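Local coordinates for lipopolysaccharide biosynthesis protein wbpB (Thermus thermophilus, PDB 3O9Z) that probably oxidises a sugar nucleotide with NAD on the route to 2,3-diacetamido-2,3-dideoxy-D-mannuronic acid, with alpha-ketoglutarate bound beside the cofactor, at residues L130-R133 and S137-A140. Sequence-based numbering, arbitrary orientation.
With NAD (nicotinamide-adenine-dinucleotide), chain E.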
ATOM      1  N   LEU A 130      -3.462  -5.707  28.583  1.00 18.57           N
ATOM      2  CA  LEU A 130      -4.780  -5.319  29.086  1.00 18.26           C
ATOM      3  C   LEU A 130      -4.521  -4.329  30.211  1.00 18.46           C
ATOM      4  O   LEU A 130      -4.471  -4.696  31.386  1.00 17.13           O
ATOM      5  CB  LEU A 130      -5.551  -6.541  29.625  1.00 18.97           C
ATOM      6  CG  LEU A 130      -6.047  -7.433  28.491  1.00 18.65           C
ATOM      7  CD1 LEU A 130      -6.288  -8.894  28.937  1.00 21.22           C
ATOM      8  CD2 LEU A 130      -7.226  -6.833  27.758  1.00 19.66           C
ATOM      9  N   GLN A 131      -4.251  -3.066  29.897  1.00 17.23           N
ATOM     10  CA  GLN A 131      -3.773  -2.185  30.954  1.00 16.76           C
ATOM     11  C   GLN A 131      -4.796  -1.873  32.018  1.00 16.25           C
ATOM     12  O   GLN A 131      -4.402  -1.378  33.062  1.00 17.31           O
ATOM     13  CB  GLN A 131      -3.176  -0.905  30.351  1.00 19.32           C
ATOM     14  CG  GLN A 131      -4.178   0.110  29.848  1.00 21.42           C
ATOM     15  CD  GLN A 131      -4.339   0.146  28.337  1.00 18.76           C
ATOM     16  OE1 GLN A 131      -4.522   1.236  27.763  1.00 20.50           O
ATOM     17  NE2 GLN A 131      -4.200  -0.991  27.672  1.00 15.60           N
ATOM     18  N   LEU A 132      -6.088  -2.078  31.764  1.00 16.58           N
ATOM     19  CA  LEU A 132      -7.023  -1.842  32.871  1.00 16.96           C
ATOM     20  C   LEU A 132      -6.748  -2.748  34.072  1.00 17.04           C
ATOM     21  O   LEU A 132      -7.047  -2.384  35.223  1.00 17.34           O
ATOM     22  CB  LEU A 132      -8.474  -1.959  32.399  1.00 16.90           C
ATOM     23  CG  LEU A 132      -8.946  -0.888  31.418  1.00 15.65           C
ATOM     24  CD1 LEU A 132     -10.451  -1.053  31.185  1.00 15.42           C
ATOM     25  CD2 LEU A 132      -8.624   0.465  31.969  1.00 17.38           C
ATOM     26  N   ARG A 133      -6.163  -3.919  33.826  1.00 16.84           N
ATOM     27  CA  ARG A 133      -5.871  -4.829  34.947  1.00 16.98           C
ATOM     28  C   ARG A 133      -4.716  -4.354  35.824  1.00 20.20           C
ATOM     29  O   ARG A 133      -4.475  -4.930  36.895  1.00 21.30           O
ATOM     30  CB  ARG A 133      -5.604  -6.253  34.462  1.00 19.68           C
ATOM     31  CG  ARG A 133      -6.773  -6.871  33.739  1.00 17.63           C
ATOM     32  CD  ARG A 133      -6.507  -8.339  33.495  1.00 19.09           C
ATOM     33  NE  ARG A 133      -7.558  -9.016  32.760  1.00 18.08           N
ATOM     34  CZ  ARG A 133      -7.836 -10.301  32.918  1.00 18.08           C
ATOM     35  NH1 ARG A 133      -7.157 -11.028  33.805  1.00 20.94           N
ATOM     36  NH2 ARG A 133      -8.776 -10.874  32.183  1.00 17.65           N
ATOM     37  N   SER A 137      -6.926   2.335  40.247  1.00 20.27           N
ATOM     38  CA  SER A 137      -8.285   2.516  40.761  1.00 21.93           C
ATOM     39  C   SER A 137      -9.097   1.239  40.606  1.00 21.17           C
ATOM     40  O   SER A 137     -10.006   0.946  41.389  1.00 22.57           O
ATOM     41  CB  SER A 137      -8.999   3.625  39.984  1.00 23.40           C
ATOM     42  OG  SER A 137      -8.473   4.889  40.337  1.00 29.42           O
ATOM     43  N   LEU A 138      -8.790   0.513  39.542  1.00 18.94           N
ATOM     44  CA  LEU A 138      -9.528  -0.703  39.250  1.00 18.23           C
ATOM     45  C   LEU A 138      -8.987  -1.895  40.051  1.00 19.33           C
ATOM     46  O   LEU A 138      -9.753  -2.756  40.485  1.00 19.91           O
ATOM     47  CB  LEU A 138      -9.543  -0.961  37.727  1.00 18.93           C
ATOM     48  CG  LEU A 138     -10.193   0.192  36.937  1.00 16.11           C
ATOM     49  CD1 LEU A 138     -10.083  -0.163  35.467  1.00 15.91           C
ATOM     50  CD2 LEU A 138     -11.675   0.286  37.378  1.00 19.67           C
ATOM     51  N   LEU A 139      -7.682  -1.927  40.317  1.00 18.28           N
ATOM     52  CA  LEU A 139      -7.157  -2.880  41.290  1.00 18.28           C
ATOM     53  C   LEU A 139      -7.791  -2.643  42.663  1.00 18.18           C
ATOM     54  O   LEU A 139      -8.109  -3.608  43.358  1.00 20.87           O
ATOM     55  CB  LEU A 139      -5.643  -2.782  41.359  1.00 19.45           C
ATOM     56  CG  LEU A 139      -4.825  -3.431  40.247  1.00 20.10           C
ATOM     57  CD1 LEU A 139      -3.400  -2.852  40.231  1.00 20.67           C
ATOM     58  CD2 LEU A 139      -4.809  -4.940  40.417  1.00 21.03           C
ATOM     59  N   ALA A 140      -7.948  -1.385  43.053  1.00 21.26           N
ATOM     60  CA  ALA A 140      -8.549  -1.041  44.350  1.00 22.09           C
ATOM     61  C   ALA A 140     -10.014  -1.513  44.394  1.00 23.89           C
ATOM     62  O   ALA A 140     -10.479  -2.106  45.383  1.00 24.88           O
ATOM     63  CB  ALA A 140      -8.421   0.460  44.608  1.00 24.29           C
TER
HETATM   64  PA  NAD E 311      -2.390   2.049  13.610  1.00 11.84           P
HETATM   65  O1A NAD E 311      -1.965   3.396  14.059  1.00 11.46           O
HETATM   66  O2A NAD E 311      -3.317   1.841  12.402  1.00 12.36           O
HETATM   67  O5B NAD E 311      -0.996   1.342  13.383  1.00 12.69           O
HETATM   68  C5B NAD E 311      -1.074   0.044  12.862  1.00 15.17           C
HETATM   69  C4B NAD E 311       0.314  -0.323  12.284  1.00 12.36           C
HETATM   70  O4B NAD E 311       0.359  -1.722  11.898  1.00 11.61           O
HETATM   71  C3B NAD E 311       0.524   0.473  10.966  1.00 10.34           C
HETATM   72  O3B NAD E 311       1.745   1.240  11.004  1.00 12.53           O
HETATM   73  C2B NAD E 311       0.500  -0.594   9.858  1.00 11.97           C
HETATM   74  O2B NAD E 311       1.324  -0.300   8.720  1.00 13.43           O
HETATM   75  C1B NAD E 311       1.111  -1.769  10.678  1.00 11.39           C
HETATM   76  N9A NAD E 311       0.847  -3.066  10.003  1.00 11.89           N
HETATM   77  C8A NAD E 311      -0.053  -3.490   9.074  1.00 11.69           C
HETATM   78  N7A NAD E 311       0.165  -4.763   8.749  1.00 13.80           N
HETATM   79  C5A NAD E 311       1.295  -5.169   9.414  1.00 10.43           C
HETATM   80  C6A NAD E 311       2.062  -6.394   9.476  1.00 10.47           C
HETATM   81  N6A NAD E 311       1.714  -7.463   8.695  1.00 14.66           N
HETATM   82  N1A NAD E 311       3.088  -6.322  10.316  1.00 11.88           N
HETATM   83  C2A NAD E 311       3.502  -5.331  11.095  1.00 11.41           C
HETATM   84  N3A NAD E 311       2.814  -4.161  11.032  1.00 13.38           N
HETATM   85  C4A NAD E 311       1.737  -4.122  10.240  1.00 12.47           C
HETATM   86  O3  NAD E 311      -3.076   1.296  14.845  1.00 10.71           O
HETATM   87  PN  NAD E 311      -2.817   1.365  16.385  1.00 12.08           P
HETATM   88  O1N NAD E 311      -3.854   2.295  17.013  1.00 12.81           O
HETATM   89  O2N NAD E 311      -1.359   1.607  16.660  1.00 13.82           O
HETATM   90  O5D NAD E 311      -3.312  -0.068  16.891  1.00 10.75           O
HETATM   91  C5D NAD E 311      -2.311  -1.053  16.836  1.00 11.51           C
HETATM   92  C4D NAD E 311      -2.773  -2.175  17.783  1.00 10.98           C
HETATM   93  O4D NAD E 311      -2.676  -1.615  19.112  1.00 12.18           O
HETATM   94  C3D NAD E 311      -4.211  -2.679  17.590  1.00 12.28           C
HETATM   95  O3D NAD E 311      -4.204  -4.082  18.004  1.00 12.88           O
HETATM   96  C2D NAD E 311      -4.959  -1.881  18.670  1.00 12.04           C
HETATM   97  O2D NAD E 311      -6.102  -2.567  19.155  1.00 13.63           O
HETATM   98  C1D NAD E 311      -3.942  -1.654  19.796  1.00 13.46           C
HETATM   99  N1N NAD E 311      -4.201  -0.444  20.574  1.00 12.41           N
HETATM  100  C2N NAD E 311      -4.205  -0.510  21.888  1.00 13.84           C
HETATM  101  C3N NAD E 311      -4.419   0.564  22.728  1.00 15.37           C
HETATM  102  C7N NAD E 311      -4.459   0.276  24.173  1.00 18.35           C
HETATM  103  O7N NAD E 311      -3.896  -0.725  24.664  1.00 19.80           O
HETATM  104  N7N NAD E 311      -5.020   1.234  24.903  1.00 18.69           N
HETATM  105  C4N NAD E 311      -4.620   1.813  22.126  1.00 18.08           C
HETATM  106  C5N NAD E 311      -4.522   1.867  20.734  1.00 16.09           C
HETATM  107  C6N NAD E 311      -4.295   0.740  19.949  1.00 13.61           C
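Beside the nicotinamide site, where the Rossmann domain passes into the C-terminal alpha/beta domain, a short 3-10 turn after strand 126-128 brings L132 and the backbone carbonyl of R133 against L138 and L139 at the start of helix 136-146. The leucines L132 and L138 meet obliquely at their branch ends, CD2 of L132 to CD1 of L138 at 3.8 Å. That same L138 CD1 also lies 3.8 Å from the carbonyl O of L132. One residue on, L139 lays its CD2 3.5 Å from the O of R133. The R133 side chain leaves in another direction, its NE salt-bridged to D190 of helix 186-196. Within the turn, R133 N donates to L130 O (3.1 Å). On the cofactor side, Q131 pairs amide to amide with the nicotinamide: its OE1 accepts from N7N of NAD at 2.9 Å, and its NE2 donates to O7N of NAD at 3.0 Å. Both bonds are nearly straight, at 165° and 166°. A chi1 of 76° tucks CG of Q131 over its own backbone, and a bend at chi2 brings the amide to the cofactor. This two-bond pairing restrains rotation of the carboxamide, whereas turn and helix meet through weakly directional van der Waals contacts.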